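5-oxoprolinase subunit A (Thermus thermophilus, PDB 2DFA) probably cleaves 5-oxoproline to L-glutamate at the expense of ATP hydrolysis, as one subunit of a complex with PxpB and PxpC. Local coordinates at the interface of chains A and B. Numbering follows the deposited sequence. Chains: chain A/B, Hypothetical UPF0271 protein TTHB195.

The interface of chains A and B. Residues chain A 66, 76-78, 82; chain B 74.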
loop_
_atom_site.group_PDB
_atom_site.type_symbol
_atom_site.label_atom_id
_atom_site.label_comp_id
_atom_site.label_asym_id
_atom_site.label_seq_id
_atom_site.Cartn_x
_atom_site.Cartn_y
_atom_site.Cartn_z
ATOM N N PRO A 66 0.480 6.492 -8.532
ATOM C CA PRO A 66 0.303 5.562 -7.421
ATOM C C PRO A 66 1.427 5.826 -6.413
ATOM O O PRO A 66 2.422 5.091 -6.363
ATOM C CB PRO A 66 0.424 4.198 -8.097
ATOM C CG PRO A 66 1.442 4.468 -9.168
ATOM C CD PRO A 66 0.970 5.791 -9.735
ATOM N N MET A 76 7.001 10.243 -11.451
ATOM C CA MET A 76 7.196 8.792 -11.527
ATOM C C MET A 76 7.295 8.383 -12.994
ATOM O O MET A 76 6.475 8.789 -13.819
ATOM C CB MET A 76 6.029 8.033 -10.877
ATOM C CG MET A 76 5.961 8.128 -9.363
ATOM S SD MET A 76 4.724 7.037 -8.654
ATOM C CE MET A 76 5.527 5.412 -8.856
ATOM N N ALA A 77 8.292 7.568 -13.314
ATOM C CA ALA A 77 8.499 7.125 -14.689
ATOM C C ALA A 77 7.504 6.066 -15.166
ATOM O O ALA A 77 7.896 4.947 -15.496
ATOM C CB ALA A 77 9.927 6.611 -14.851
ATOM N N LEU A 78 6.218 6.413 -15.204
ATOM C CA LEU A 78 5.201 5.477 -15.673
ATOM C C LEU A 78 5.195 5.432 -17.198
ATOM O O LEU A 78 5.351 6.460 -17.855
ATOM C CB LEU A 78 3.800 5.893 -15.198
ATOM C CG LEU A 78 3.189 5.237 -13.956
ATOM C CD1 LEU A 78 4.041 5.536 -12.729
ATOM C CD2 LEU A 78 1.769 5.773 -13.759
ATOM N N GLU A 82 0.919 2.270 -18.546
ATOM C CA GLU A 82 0.617 2.309 -17.121
ATOM C C GLU A 82 -0.243 3.527 -16.775
ATOM O O GLU A 82 -1.149 3.430 -15.957
ATOM C CB GLU A 82 1.926 2.299 -16.321
ATOM C CG GLU A 82 2.726 1.021 -16.580
ATOM C CD GLU A 82 4.145 1.038 -16.028
ATOM O OE1 GLU A 82 4.741 2.127 -15.863
ATOM O OE2 GLU A 82 4.673 -0.063 -15.786
ATOM N N ARG B 74 10.906 1.705 -11.429
ATOM C CA ARG B 74 10.570 2.986 -12.032
ATOM C C ARG B 74 11.174 4.178 -11.302
ATOM O O ARG B 74 11.087 4.282 -10.081
ATOM C CB ARG B 74 9.042 3.130 -12.104
ATOM C CG ARG B 74 8.380 1.973 -12.852
ATOM C CD ARG B 74 6.873 2.142 -13.008
ATOM N NE ARG B 74 6.155 2.108 -11.735
ATOM C CZ ARG B 74 4.829 2.109 -11.640
ATOM N NH1 ARG B 74 4.093 2.137 -12.747
ATOM N NH2 ARG B 74 4.237 2.092 -10.450
#
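B:Arg74 meets A:Glu82 and A:Leu78 at a two-fold symmetric homomeric interface that joins two copies of the protein in the deposited four-chain assembly, pairing with A:Glu82 in a salt bridge and packing on A:Leu78; the exchanged pair repeats it. The patch on chain A is made by loop residues A:Pro66 and A:Met76 to A:Leu78, together with A:Glu82 near the start of helix 80-100. The arginine runs out from its backbone with CG anti to the carbonyl carbon (chi1 -56°) and then bends at chi3, which turns the guanidinium toward A:Leu78 and A:Glu82. NH1 of B:Arg74 donates to the carboxylate oxygen OE1 of A:Glu82 at 3.2 Å, and the bond is fairly straight, 159° at the hydrogen. The acceptor lies at the edge of the guanidinium, within its plane, whereas NH1 meets OE1 from above the carboxylate. The two planes therefore stand nearly perpendicular, 87° apart, and the pair has no parallel two-oxygen pairing; OE2 of A:Glu82 stays 3.8 Å from NH1 of B:Arg74. Over one guanidinium face lies the methyl CD1 of A:Leu78, displaced toward the rim and 3.7 Å from CZ of B:Arg74. On the same side of the guanidinium as this methyl, the ring carbon CG of A:Pro66 lies 3.9 Å from NH2 of B:Arg74, and the methyl CE of A:Met76 is equally near that nitrogen. Farther back along the chain, the carbonyl O of A:Ala77 lies 3.9 Å from CD of B:Arg74, a loose contact. With an alanine at B:Arg74, the carboxylate of A:Glu82 would probably lose its cationic mate across the interface, and the leucine methyl the flat group beneath it. The structure alone does not establish whether this pairing persists in the biological complex; within the crystal, the patch links one subunit to its neighbour where B:Arg74, and its twin, are set against a mixed acidic and apolar surface.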